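Local coordinates for nadb-ler3 (Gallus gallus, PDB 3WXB), which reduces carbonyl compounds with NAD(P)H and belongs to the short-chain dehydrogenase/reductase family, at residues N123-E128 with Q194-R199; G182-L187 with S201-N206; L40-H45 with E249-M254; R61-Q66 with I83-V88. One frame throughout, in Å; residues are numbered along the deposited sequence.

Interaction 1 of 4, residues N123-E128 with Q194-R199. With NDP (NADPH dihydro-nicotinamide-adenine-dinucleotide phosphate), chain C; EDO (1,2-ethanediol), chain D.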
# COMPACT_ATOMS: atom_id res chain seq x y z
N ASN A 123 -11.73 0.06 -12.85
CA ASN A 123 -12.09 -1.35 -12.80
C ASN A 123 -12.57 -1.86 -11.41
O ASN A 123 -12.13 -1.37 -10.35
CB ASN A 123 -11.01 -2.21 -13.45
CG ASN A 123 -9.66 -1.78 -13.09
OD1 ASN A 123 -9.16 -2.17 -12.04
ND2 ASN A 123 -9.02 -1.00 -13.97
N THR A 124 -13.50 -2.81 -11.42
CA THR A 124 -14.04 -3.43 -10.19
C THR A 124 -13.16 -4.64 -9.78
O THR A 124 -12.19 -4.95 -10.47
CB THR A 124 -15.49 -3.88 -10.43
OG1 THR A 124 -15.53 -4.65 -11.62
CG2 THR A 124 -16.40 -2.67 -10.64
N ILE A 125 -13.48 -5.30 -8.66
CA ILE A 125 -12.59 -6.39 -8.14
C ILE A 125 -12.43 -7.56 -9.18
O ILE A 125 -11.39 -8.22 -9.26
CB ILE A 125 -13.09 -6.90 -6.75
CG1 ILE A 125 -12.18 -7.94 -6.13
CG2 ILE A 125 -14.49 -7.50 -6.86
CD1 ILE A 125 -12.48 -8.18 -4.66
N ASP A 126 -13.48 -7.78 -9.95
CA ASP A 126 -13.49 -8.92 -10.87
C ASP A 126 -12.65 -8.63 -12.06
O ASP A 126 -12.09 -9.55 -12.66
CB ASP A 126 -14.91 -9.24 -11.35
CG ASP A 126 -15.69 -10.00 -10.33
OD1 ASP A 126 -15.16 -10.37 -9.27
OD2 ASP A 126 -16.87 -10.23 -10.59
N ASN A 127 -12.51 -7.37 -12.43
CA ASN A 127 -11.72 -7.15 -13.60
C ASN A 127 -10.47 -6.32 -13.37
O ASN A 127 -9.89 -5.81 -14.33
CB ASN A 127 -12.58 -6.66 -14.76
CG ASN A 127 -13.35 -5.49 -14.40
OD1 ASN A 127 -12.79 -4.54 -13.85
ND2 ASN A 127 -14.66 -5.51 -14.66
N GLU A 128 -10.05 -6.22 -12.10
CA GLU A 128 -8.73 -5.74 -11.77
C GLU A 128 -7.67 -6.57 -12.50
O GLU A 128 -7.86 -7.78 -12.67
CB GLU A 128 -8.59 -5.86 -10.24
CG GLU A 128 -7.62 -4.89 -9.60
CD GLU A 128 -7.58 -3.46 -10.16
OE1 GLU A 128 -6.78 -3.23 -11.06
OE2 GLU A 128 -8.25 -2.56 -9.60
N GLN A 194 -14.95 0.81 -6.49
CA GLN A 194 -14.12 -0.14 -5.75
C GLN A 194 -12.66 0.22 -5.92
O GLN A 194 -11.93 0.37 -4.94
CB GLN A 194 -14.38 -1.59 -6.21
CG GLN A 194 -15.83 -2.01 -5.89
CD GLN A 194 -16.15 -3.46 -6.27
OE1 GLN A 194 -15.44 -4.09 -7.02
NE2 GLN A 194 -17.25 -3.96 -5.75
N ALA A 195 -12.23 0.33 -7.18
CA ALA A 195 -10.88 0.81 -7.53
C ALA A 195 -9.77 0.27 -6.63
O ALA A 195 -8.99 1.04 -6.06
CB ALA A 195 -10.89 2.33 -7.56
N LEU A 196 -9.68 -1.06 -6.55
CA LEU A 196 -8.71 -1.70 -5.71
C LEU A 196 -7.30 -1.25 -5.96
O LEU A 196 -6.55 -1.00 -5.01
CB LEU A 196 -8.78 -3.21 -5.89
CG LEU A 196 -9.73 -3.97 -4.98
CD1 LEU A 196 -11.17 -3.44 -5.16
CD2 LEU A 196 -9.66 -5.53 -5.31
N SER A 197 -6.90 -1.15 -7.24
CA SER A 197 -5.55 -0.70 -7.58
C SER A 197 -5.22 0.68 -6.94
O SER A 197 -4.12 0.86 -6.43
CB SER A 197 -5.30 -0.63 -9.10
OG SER A 197 -6.20 0.23 -9.75
N TYR A 198 -6.19 1.59 -7.01
CA TYR A 198 -6.02 2.93 -6.37
C TYR A 198 -5.94 2.83 -4.82
O TYR A 198 -5.01 3.36 -4.24
CB TYR A 198 -7.16 3.79 -6.74
CG TYR A 198 -7.08 5.23 -6.20
CD1 TYR A 198 -6.26 6.17 -6.82
CD2 TYR A 198 -7.87 5.63 -5.12
CE1 TYR A 198 -6.21 7.54 -6.38
CE2 TYR A 198 -7.83 7.01 -4.68
CZ TYR A 198 -7.00 7.92 -5.31
OH TYR A 198 -6.94 9.22 -4.92
N ARG A 199 -6.87 2.09 -4.19
CA ARG A 199 -6.96 1.97 -2.73
C ARG A 199 -5.71 1.31 -2.17
O ARG A 199 -5.12 1.74 -1.15
CB ARG A 199 -8.26 1.19 -2.30
CG ARG A 199 -9.55 1.82 -2.79
CD ARG A 199 -10.74 1.07 -2.23
NE ARG A 199 -11.94 1.75 -2.68
CZ ARG A 199 -12.52 2.76 -2.04
NH1 ARG A 199 -12.03 3.20 -0.83
NH2 ARG A 199 -13.59 3.32 -2.56
PA NDP C . -6.15 14.77 -11.86
O1A NDP C . -6.47 13.49 -12.54
O2A NDP C . -7.02 15.85 -12.08
O5B NDP C . -4.76 15.24 -12.18
C5B NDP C . -3.70 14.25 -12.25
C4B NDP C . -2.41 14.98 -12.36
O4B NDP C . -1.23 14.04 -12.14
C3B NDP C . -2.17 15.58 -13.76
O3B NDP C . -1.23 16.72 -13.55
C2B NDP C . -1.41 14.45 -14.46
O2B NDP C . -0.64 14.87 -15.61
C1B NDP C . -0.44 14.00 -13.33
N9A NDP C . 0.07 12.55 -13.62
C8A NDP C . -0.60 11.38 -13.69
N7A NDP C . 0.28 10.40 -14.00
C5A NDP C . 1.45 10.97 -14.26
C6A NDP C . 2.64 10.45 -14.61
N6A NDP C . 2.74 9.13 -14.83
N1A NDP C . 3.71 11.26 -14.74
C2A NDP C . 3.61 12.60 -14.46
N3A NDP C . 2.37 13.11 -14.12
C4A NDP C . 1.34 12.29 -13.98
O3 NDP C . -6.07 14.32 -10.28
PN NDP C . -6.35 15.31 -9.04
O1N NDP C . -7.74 15.14 -8.65
O2N NDP C . -5.77 16.65 -9.28
O5D NDP C . -5.45 14.48 -7.96
C5D NDP C . -4.14 14.87 -7.50
C4D NDP C . -3.78 14.00 -6.29
O4D NDP C . -4.81 14.12 -5.32
C3D NDP C . -3.79 12.51 -6.72
O3D NDP C . -2.68 11.92 -6.06
C2D NDP C . -5.07 11.96 -6.22
O2D NDP C . -4.98 10.56 -5.95
C1D NDP C . -5.28 12.77 -4.96
N1N NDP C . -6.71 12.77 -4.55
C2N NDP C . -7.72 13.34 -5.33
C3N NDP C . -9.05 13.32 -4.90
C7N NDP C . -10.09 13.93 -5.62
O7N NDP C . -11.25 13.84 -5.19
N7N NDP C . -9.75 14.70 -6.70
C4N NDP C . -9.38 12.67 -3.69
C5N NDP C . -8.40 12.08 -2.88
C6N NDP C . -7.06 12.09 -3.31
P2B NDP C . -1.30 14.79 -17.12
O1X NDP C . -0.03 14.70 -17.85
O2X NDP C . -2.09 16.03 -17.17
O3X NDP C . -2.08 13.53 -17.12
C1 EDO D . -10.91 9.81 -5.42
O1 EDO D . -11.90 8.89 -5.98
C2 EDO D . -10.97 9.70 -3.89
O2 EDO D . -9.58 9.40 -3.60
O HOH W 1 -10.80 -2.75 -8.55
O HOH W 2 -14.09 1.00 -9.62
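Gln194 meets Ile125 at the start of helix 196-216, the helix that in this short-chain dehydrogenase/reductase carries the Tyr-X-X-X-Lys motif, Tyr198 and Lys202. With CG anti to its own carbonyl carbon (chi1 -64°) and the chain extended beyond it, Gln194 reaches across to the loop 123-128. Its OE1 takes the backbone N-H of Ile125 at 2.8 Å, almost in line with the amide C=O (172°), while CB of Thr124 rests against the same oxygen. Ala195 is the N-cap, and a water links its N to Asn123 O. Leu196 does two jobs: CD2 packs on CG1 of Ile125 at 3.6 Å, and its N donates to a second water, which itself donates to Asn123 O and to Glu128 OE2. At Ser197 the carboxylate of Glu128 comes in directly, its OE2 receiving the backbone N of Ser197 at 3.1 Å from above the carboxylate plane. Were the glutamate an alanine, the Ser197 N-H is likely to lose its carboxylate acceptor and the bridging water one of its two. Gln149 of the second subunit donates to the carbonyls of Ile125 and Glu128, placing the loop at the dimer interface. Tyr198 turns away from the loop toward the NADPH pocket, where its OH is hydrogen-bonded to O2D of the nicotinamide ribose (2.6 Å) and to O2 of an ethanediol, probably from the crystallisation liquor (3.0 Å).

Interaction 2 of 4, residues G182-L187 with S201-N206; sequences GSIQDL and SKAALN. With NDP (NADPH dihydro-nicotinamide-adenine-dinucleotide phosphate), chain C.
Lys202 CG stands anti to the carbonyl carbon (chi1 -63°) and the chain folds at chi2 (-64°), which carries NZ away from the loop to the cofactor; its CB, set by the helix backbone, rests against Gly182 CA at 3.7 Å. NZ donates to O3D of the nicotinamide ribose at 2.9 Å and also to the carbonyl of Ile177, so the ammonium group is held between cofactor and protein. The close approach depends on Gly182 having no side chain: a CB there would clash with Lys202 CB and Ala203 N. Lys202 is the lysine of the Tyr-X-X-X-Lys motif of short-chain dehydrogenases, and the segment 182-187 belongs to the loop between strand 173-177 and helix 196-216. One turn of helix presents Ala203 and Asn206 to that loop. Ala203 CB sits 3.3 Å from Gly182 O and more loosely against Ile184 CG1. A water donates to Gly182 O at 2.7 Å and accepts from Asn206 ND2, while Asn206 OD1 is engaged by Ser178 OG.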
# COMPACT_ATOMS: atom_id res chain seq x y z
N GLY A 182 -7.80 5.22 0.52
CA GLY A 182 -6.70 4.35 0.93
C GLY A 182 -6.72 4.02 2.41
O GLY A 182 -5.80 3.37 2.94
N SER A 183 -7.73 4.51 3.11
CA SER A 183 -7.88 4.19 4.53
C SER A 183 -8.49 2.78 4.68
O SER A 183 -9.60 2.54 4.24
CB SER A 183 -8.83 5.22 5.24
OG SER A 183 -9.16 4.70 6.51
N ILE A 184 -7.79 1.89 5.34
CA ILE A 184 -8.31 0.51 5.47
C ILE A 184 -9.55 0.50 6.33
O ILE A 184 -10.60 -0.18 6.03
CB ILE A 184 -7.23 -0.44 5.98
CG1 ILE A 184 -5.99 -0.30 5.09
CG2 ILE A 184 -7.79 -1.94 6.04
CD1 ILE A 184 -4.84 -1.05 5.62
N GLN A 185 -9.48 1.29 7.40
CA GLN A 185 -10.65 1.43 8.28
C GLN A 185 -11.84 2.09 7.63
O GLN A 185 -12.96 1.61 7.80
CB GLN A 185 -10.23 2.20 9.55
CG GLN A 185 -11.37 2.48 10.56
CD GLN A 185 -10.79 3.08 11.86
OE1 GLN A 185 -11.40 3.95 12.45
NE2 GLN A 185 -9.63 2.65 12.25
N ASP A 186 -11.65 3.22 6.95
CA ASP A 186 -12.82 4.00 6.44
C ASP A 186 -13.30 3.57 5.06
O ASP A 186 -14.49 3.56 4.80
CB ASP A 186 -12.51 5.52 6.37
CG ASP A 186 -12.37 6.16 7.78
OD1 ASP A 186 -12.66 5.48 8.78
OD2 ASP A 186 -11.95 7.31 7.85
N LEU A 187 -12.35 3.24 4.19
CA LEU A 187 -12.69 2.74 2.85
C LEU A 187 -13.64 3.69 2.16
O LEU A 187 -14.70 3.30 1.71
CB LEU A 187 -13.35 1.37 2.97
CG LEU A 187 -12.95 0.14 2.16
CD1 LEU A 187 -14.12 -0.66 1.59
CD2 LEU A 187 -11.83 0.33 1.22
N SER A 201 -2.76 1.20 -3.59
CA SER A 201 -1.63 2.13 -3.75
C SER A 201 -1.64 3.28 -2.69
O SER A 201 -0.60 3.72 -2.28
CB SER A 201 -1.57 2.78 -5.13
OG SER A 201 -2.56 3.78 -5.36
N LYS A 202 -2.83 3.75 -2.32
CA LYS A 202 -2.89 4.85 -1.30
C LYS A 202 -2.61 4.38 0.11
O LYS A 202 -1.97 5.09 0.88
CB LYS A 202 -4.20 5.62 -1.41
CG LYS A 202 -4.36 6.34 -2.78
CD LYS A 202 -3.25 7.43 -2.96
CE LYS A 202 -3.65 8.49 -4.11
NZ LYS A 202 -2.55 9.57 -4.31
N ALA A 203 -3.06 3.17 0.47
CA ALA A 203 -2.64 2.58 1.74
C ALA A 203 -1.12 2.37 1.78
O ALA A 203 -0.48 2.66 2.79
CB ALA A 203 -3.42 1.21 2.04
N ALA A 204 -0.52 1.94 0.66
CA ALA A 204 0.92 1.77 0.60
C ALA A 204 1.68 3.12 0.70
O ALA A 204 2.79 3.14 1.23
CB ALA A 204 1.34 1.02 -0.73
N LEU A 205 1.09 4.17 0.14
CA LEU A 205 1.64 5.52 0.21
C LEU A 205 1.57 5.99 1.70
O LEU A 205 2.45 6.70 2.15
CB LEU A 205 0.76 6.49 -0.62
CG LEU A 205 1.22 7.97 -0.70
CD1 LEU A 205 2.65 8.15 -1.32
CD2 LEU A 205 0.23 8.84 -1.48
N ASN A 206 0.48 5.65 2.40
CA ASN A 206 0.41 6.01 3.83
C ASN A 206 1.53 5.33 4.59
O ASN A 206 2.21 5.95 5.41
CB ASN A 206 -0.95 5.68 4.37
CG ASN A 206 -2.02 6.59 3.80
OD1 ASN A 206 -1.70 7.62 3.17
ND2 ASN A 206 -3.28 6.30 4.07
PA NDP C . -6.15 14.77 -11.86
O1A NDP C . -6.47 13.49 -12.54
O2A NDP C . -7.02 15.85 -12.08
O5B NDP C . -4.76 15.24 -12.18
C5B NDP C . -3.70 14.25 -12.25
C4B NDP C . -2.41 14.98 -12.36
O4B NDP C . -1.23 14.04 -12.14
C3B NDP C . -2.17 15.58 -13.76
O3B NDP C . -1.23 16.72 -13.55
C2B NDP C . -1.41 14.45 -14.46
O2B NDP C . -0.64 14.87 -15.61
C1B NDP C . -0.44 14.00 -13.33
N9A NDP C . 0.07 12.55 -13.62
C8A NDP C . -0.60 11.38 -13.69
N7A NDP C . 0.28 10.40 -14.00
C5A NDP C . 1.45 10.97 -14.26
C6A NDP C . 2.64 10.45 -14.61
N6A NDP C . 2.74 9.13 -14.83
N1A NDP C . 3.71 11.26 -14.74
C2A NDP C . 3.61 12.60 -14.46
N3A NDP C . 2.37 13.11 -14.12
C4A NDP C . 1.34 12.29 -13.98
O3 NDP C . -6.07 14.32 -10.28
PN NDP C . -6.35 15.31 -9.04
O1N NDP C . -7.74 15.14 -8.65
O2N NDP C . -5.77 16.65 -9.28
O5D NDP C . -5.45 14.48 -7.96
C5D NDP C . -4.14 14.87 -7.50
C4D NDP C . -3.78 14.00 -6.29
O4D NDP C . -4.81 14.12 -5.32
C3D NDP C . -3.79 12.51 -6.72
O3D NDP C . -2.68 11.92 -6.06
C2D NDP C . -5.07 11.96 -6.22
O2D NDP C . -4.98 10.56 -5.95
C1D NDP C . -5.28 12.77 -4.96
N1N NDP C . -6.71 12.77 -4.55
C2N NDP C . -7.72 13.34 -5.33
C3N NDP C . -9.05 13.32 -4.90
C7N NDP C . -10.09 13.93 -5.62
O7N NDP C . -11.25 13.84 -5.19
N7N NDP C . -9.75 14.70 -6.70
C4N NDP C . -9.38 12.67 -3.69
C5N NDP C . -8.40 12.08 -2.88
C6N NDP C . -7.06 12.09 -3.31
P2B NDP C . -1.30 14.79 -17.12
O1X NDP C . -0.03 14.70 -17.85
O2X NDP C . -2.09 16.03 -17.17
O3X NDP C . -2.08 13.53 -17.12
O HOH W 3 -4.05 3.69 4.95

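Interaction 3 of 4, residues L40-H45 with E249-M254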
# COMPACT_ATOMS: atom_id res chain seq x y z
N LEU A 40 -2.24 21.95 -10.00
CA LEU A 40 -2.33 23.35 -10.49
C LEU A 40 -2.77 24.31 -9.36
O LEU A 40 -2.16 25.39 -9.18
CB LEU A 40 -3.23 23.48 -11.73
CG LEU A 40 -3.35 24.90 -12.35
CD1 LEU A 40 -1.98 25.47 -12.78
CD2 LEU A 40 -4.35 24.90 -13.50
N GLY A 41 -3.78 23.90 -8.58
CA GLY A 41 -4.17 24.64 -7.37
C GLY A 41 -3.00 24.93 -6.42
O GLY A 41 -2.81 26.07 -5.98
N PHE A 42 -2.19 23.91 -6.12
CA PHE A 42 -1.03 24.14 -5.29
C PHE A 42 -0.16 25.26 -5.84
O PHE A 42 0.27 26.16 -5.08
CB PHE A 42 -0.18 22.87 -5.11
CG PHE A 42 -0.63 22.02 -3.93
CD1 PHE A 42 -0.54 22.53 -2.63
CD2 PHE A 42 -1.13 20.73 -4.12
CE1 PHE A 42 -0.95 21.77 -1.54
CE2 PHE A 42 -1.55 19.94 -3.05
CZ PHE A 42 -1.44 20.49 -1.71
N VAL A 43 0.09 25.23 -7.15
CA VAL A 43 0.97 26.24 -7.80
C VAL A 43 0.42 27.65 -7.65
O VAL A 43 1.16 28.56 -7.20
CB VAL A 43 1.35 25.87 -9.26
CG1 VAL A 43 1.97 27.07 -10.01
CG2 VAL A 43 2.37 24.70 -9.19
N GLN A 44 -0.84 27.82 -8.00
CA GLN A 44 -1.52 29.12 -7.90
C GLN A 44 -1.53 29.66 -6.45
O GLN A 44 -1.35 30.85 -6.19
CB GLN A 44 -2.97 28.99 -8.39
CG GLN A 44 -3.13 28.52 -9.89
CD GLN A 44 -4.52 28.21 -10.23
OE1 GLN A 44 -5.28 27.64 -9.41
NE2 GLN A 44 -4.91 28.57 -11.46
N HIS A 45 -1.82 28.77 -5.49
CA HIS A 45 -1.88 29.19 -4.08
C HIS A 45 -0.51 29.49 -3.53
O HIS A 45 -0.35 30.47 -2.73
CB HIS A 45 -2.65 28.16 -3.23
CG HIS A 45 -4.13 28.27 -3.39
ND1 HIS A 45 -4.97 28.67 -2.37
CD2 HIS A 45 -4.93 28.01 -4.45
CE1 HIS A 45 -6.23 28.66 -2.80
NE2 HIS A 45 -6.23 28.27 -4.07
N GLU A 249 -10.74 25.42 -2.29
CA GLU A 249 -11.07 25.08 -0.90
C GLU A 249 -10.13 24.00 -0.37
O GLU A 249 -9.61 24.07 0.74
CB GLU A 249 -12.51 24.56 -0.83
CG GLU A 249 -13.62 25.66 -0.95
CD GLU A 249 -15.01 25.06 -1.14
OE1 GLU A 249 -15.16 23.90 -1.60
OE2 GLU A 249 -15.99 25.77 -0.84
N SER A 250 -9.89 22.98 -1.22
CA SER A 250 -9.05 21.84 -0.83
C SER A 250 -7.63 22.36 -0.65
O SER A 250 -7.02 22.13 0.39
CB SER A 250 -9.11 20.72 -1.91
OG SER A 250 -7.99 19.85 -1.75
N VAL A 251 -7.06 23.02 -1.66
CA VAL A 251 -5.70 23.48 -1.46
C VAL A 251 -5.49 24.61 -0.46
O VAL A 251 -4.47 24.63 0.18
CB VAL A 251 -4.76 23.61 -2.72
CG1 VAL A 251 -5.25 22.86 -3.99
CG2 VAL A 251 -4.14 24.94 -2.89
N GLY A 252 -6.45 25.54 -0.36
CA GLY A 252 -6.36 26.63 0.66
C GLY A 252 -6.35 25.97 2.03
O GLY A 252 -5.56 26.33 2.88
N GLY A 253 -7.20 24.95 2.21
CA GLY A 253 -7.22 24.18 3.45
C GLY A 253 -5.90 23.47 3.71
O GLY A 253 -5.32 23.60 4.83
N MET A 254 -5.40 22.68 2.73
CA MET A 254 -4.14 21.97 2.92
C MET A 254 -2.96 22.86 3.29
O MET A 254 -2.05 22.47 4.04
CB MET A 254 -3.78 21.06 1.69
CG MET A 254 -4.75 19.79 1.63
SD MET A 254 -4.21 18.72 0.27
CE MET A 254 -4.81 19.68 -1.15
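Two helices on one side of the Rossmann-fold sheet, 37-47 and 247-260, meet here, their short segments crossing at -57° with axes 9.2 Å apart. Val251 points between them: CG1 lies over the backbone of Gly41 and Phe42, and CG2 sits over one face of the His45 imidazole in a CH-pi contact, 3.7 Å from the ring centroid. Gly41 allows this closeness, since a CB there would collide with Val251 CG1. The imidazole also borders Gly252, whose CA is 3.9 Å from His45 ND1, while NE2 bonds to Asp248 on the same helix as Val251. Without the imidazole, as with an alanine here, Val251 CG2 is likely to lose its aromatic cover and Asp248 OD1 its bond to NE2. Farther along, Met254 and Phe42 both touch Ile177 of the sheet. Their side chains cross at about a right angle in a Met-aromatic contact, and the bend at chi3 (-75°) brings Met254 CE to 3.5 Å from Phe42 CZ.

Interaction 4 of 4, residues R61-Q66 with I83-V88. With NDP (NADPH dihydro-nicotinamide-adenine-dinucleotide phosphate), chain C.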
# COMPACT_ATOMS: atom_id res chain seq x y z
N ARG A 61 4.15 17.08 -17.83
CA ARG A 61 4.46 16.30 -18.99
C ARG A 61 4.05 17.15 -20.15
O ARG A 61 3.11 17.91 -20.07
CB ARG A 61 3.60 15.06 -19.02
CG ARG A 61 3.97 13.99 -18.12
CD ARG A 61 2.73 13.32 -17.75
NE ARG A 61 2.78 11.89 -17.85
CZ ARG A 61 1.73 11.10 -17.87
NH1 ARG A 61 0.51 11.57 -17.82
NH2 ARG A 61 1.92 9.83 -17.95
N ASP A 62 4.75 16.96 -21.25
CA ASP A 62 4.44 17.63 -22.52
C ASP A 62 4.38 19.13 -22.24
O ASP A 62 3.36 19.71 -22.47
CB ASP A 62 3.05 17.15 -23.03
CG ASP A 62 2.77 17.50 -24.52
OD1 ASP A 62 1.59 17.47 -24.97
OD2 ASP A 62 3.72 17.80 -25.23
N PRO A 63 5.47 19.75 -21.71
CA PRO A 63 5.32 21.14 -21.21
C PRO A 63 4.87 22.20 -22.27
O PRO A 63 4.27 23.21 -21.93
CB PRO A 63 6.69 21.49 -20.63
CG PRO A 63 7.65 20.40 -21.11
CD PRO A 63 6.83 19.21 -21.52
N LYS A 64 5.13 21.95 -23.54
CA LYS A 64 4.63 22.90 -24.52
C LYS A 64 3.54 22.28 -25.33
O LYS A 64 3.46 22.54 -26.50
CB LYS A 64 5.74 23.44 -25.45
CG LYS A 64 7.06 22.64 -25.53
CD LYS A 64 7.94 22.87 -24.28
CE LYS A 64 8.14 24.37 -23.91
NZ LYS A 64 8.34 25.27 -25.09
N GLY A 65 2.70 21.47 -24.71
CA GLY A 65 1.58 20.84 -25.39
C GLY A 65 0.34 21.42 -24.76
O GLY A 65 0.44 22.11 -23.74
N GLN A 66 -0.81 21.14 -25.33
CA GLN A 66 -2.08 21.69 -24.83
C GLN A 66 -2.38 21.50 -23.29
O GLN A 66 -3.00 22.37 -22.65
CB GLN A 66 -3.22 21.05 -25.61
CG GLN A 66 -4.53 21.89 -25.58
CD GLN A 66 -5.77 21.04 -25.52
OE1 GLN A 66 -6.64 21.09 -26.41
NE2 GLN A 66 -5.88 20.25 -24.45
N ILE A 83 8.86 25.70 -14.74
CA ILE A 83 8.20 24.50 -15.28
C ILE A 83 9.22 23.41 -15.59
O ILE A 83 10.18 23.65 -16.34
CB ILE A 83 7.29 24.82 -16.48
CG1 ILE A 83 6.13 25.68 -16.01
CG2 ILE A 83 6.71 23.52 -17.09
CD1 ILE A 83 5.23 26.30 -17.15
N VAL A 84 9.05 22.24 -14.96
CA VAL A 84 9.96 21.10 -15.06
C VAL A 84 9.28 19.86 -15.76
O VAL A 84 8.24 19.33 -15.26
CB VAL A 84 10.54 20.69 -13.65
CG1 VAL A 84 11.65 19.62 -13.79
CG2 VAL A 84 11.12 21.93 -12.89
N PRO A 85 9.83 19.43 -16.95
CA PRO A 85 9.28 18.18 -17.54
C PRO A 85 9.58 16.97 -16.68
O PRO A 85 10.71 16.79 -16.22
CB PRO A 85 9.99 18.04 -18.95
CG PRO A 85 11.22 18.97 -18.86
CD PRO A 85 10.94 20.01 -17.74
N LEU A 86 8.56 16.15 -16.48
CA LEU A 86 8.74 14.96 -15.62
C LEU A 86 7.69 13.90 -15.92
O LEU A 86 6.50 14.18 -15.89
CB LEU A 86 8.67 15.36 -14.11
CG LEU A 86 8.74 14.24 -13.04
CD1 LEU A 86 10.00 13.42 -13.12
CD2 LEU A 86 8.57 14.81 -11.55
N GLU A 87 8.15 12.69 -16.15
CA GLU A 87 7.28 11.51 -16.25
C GLU A 87 7.63 10.74 -14.96
O GLU A 87 8.73 10.16 -14.81
CB GLU A 87 7.59 10.72 -17.55
CG GLU A 87 7.07 9.27 -17.59
CD GLU A 87 5.62 9.16 -17.16
OE1 GLU A 87 4.75 9.74 -17.83
OE2 GLU A 87 5.36 8.48 -16.13
N VAL A 88 6.71 10.76 -13.99
CA VAL A 88 7.04 10.20 -12.66
C VAL A 88 7.30 8.68 -12.64
O VAL A 88 7.98 8.19 -11.71
CB VAL A 88 6.01 10.62 -11.50
CG1 VAL A 88 5.69 12.12 -11.59
CG2 VAL A 88 4.75 9.82 -11.60
PA NDP C . -6.15 14.77 -11.86
O1A NDP C . -6.47 13.49 -12.54
O2A NDP C . -7.02 15.85 -12.08
O5B NDP C . -4.76 15.24 -12.18
C5B NDP C . -3.70 14.25 -12.25
C4B NDP C . -2.41 14.98 -12.36
O4B NDP C . -1.23 14.04 -12.14
C3B NDP C . -2.17 15.58 -13.76
O3B NDP C . -1.23 16.72 -13.55
C2B NDP C . -1.41 14.45 -14.46
O2B NDP C . -0.64 14.87 -15.61
C1B NDP C . -0.44 14.00 -13.33
N9A NDP C . 0.07 12.55 -13.62
C8A NDP C . -0.60 11.38 -13.69
N7A NDP C . 0.28 10.40 -14.00
C5A NDP C . 1.45 10.97 -14.26
C6A NDP C . 2.64 10.45 -14.61
N6A NDP C . 2.74 9.13 -14.83
N1A NDP C . 3.71 11.26 -14.74
C2A NDP C . 3.61 12.60 -14.46
N3A NDP C . 2.37 13.11 -14.12
C4A NDP C . 1.34 12.29 -13.98
O3 NDP C . -6.07 14.32 -10.28
PN NDP C . -6.35 15.31 -9.04
O1N NDP C . -7.74 15.14 -8.65
O2N NDP C . -5.77 16.65 -9.28
O5D NDP C . -5.45 14.48 -7.96
C5D NDP C . -4.14 14.87 -7.50
C4D NDP C . -3.78 14.00 -6.29
O4D NDP C . -4.81 14.12 -5.32
C3D NDP C . -3.79 12.51 -6.72
O3D NDP C . -2.68 11.92 -6.06
C2D NDP C . -5.07 11.96 -6.22
O2D NDP C . -4.98 10.56 -5.95
C1D NDP C . -5.28 12.77 -4.96
N1N NDP C . -6.71 12.77 -4.55
C2N NDP C . -7.72 13.34 -5.33
C3N NDP C . -9.05 13.32 -4.90
C7N NDP C . -10.09 13.93 -5.62
O7N NDP C . -11.25 13.84 -5.19
N7N NDP C . -9.75 14.70 -6.70
C4N NDP C . -9.38 12.67 -3.69
C5N NDP C . -8.40 12.08 -2.88
C6N NDP C . -7.06 12.09 -3.31
P2B NDP C . -1.30 14.79 -17.12
O1X NDP C . -0.03 14.70 -17.85
O2X NDP C . -2.09 16.03 -17.17
O3X NDP C . -2.08 13.53 -17.12
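Arg61 and Glu87 form a salt bridge beside the adenine of NADPH. The arginine grips one oxygen side-on with two nitrogens: NE at 2.9 Å and NH2 at 2.8 Å both donate to Glu87 OE1, which lies in the guanidinium plane. NH2 uses the syn lone pair of that oxygen, whereas NE comes in on the syn side but 32° out of the carboxylate plane; the two planes stand 59° apart. The third nitrogen, NH1, sends a nearly straight bond (174°) to O1X of the 2'-phosphate at 3.2 Å. The second oxygen of Glu87, OE2, accepts from adenine N6A at 3.0 Å and bonds to Thr89 OG1. Val88 N completes the recognition of the base by donating to N1A at 3.1 Å. Bends at chi2 and chi3 of Arg61 lay its guanidinium over the adenine, with C6A 3.3 Å above the guanidinium plane. Away from the cofactor the contact is apolar: Pro63, in a type I turn, packs CB on Ile83 CG2 and CG on Pro85 CB. Arg61, Glu87 and Val88 belong to the adenosine 2'-phosphate end of the Rossmann-fold cofactor site, with the arginine placed after the second strand of the sheet, as in NADPH-binding short-chain dehydrogenases.

Interactions 1 and 2 share helix 196-216: the first braces its start and the second a later turn, and both border the second subunit and the nicotinamide end of NADPH. Interaction 2 is fully buried and relies on a glycine, small side chains and one water, whereas interaction 1 is only partly buried and uses direct and water-mediated polar bonds. Interaction 3, also buried, joins two helices flanking the sheet through apolar and aromatic packing and does not touch the cofactor. Interaction 4 lies at the surface by the edge strand 81-85, about 28 Å between centres from interaction 1; charged groups dominate there, at the adenine end of NADPH.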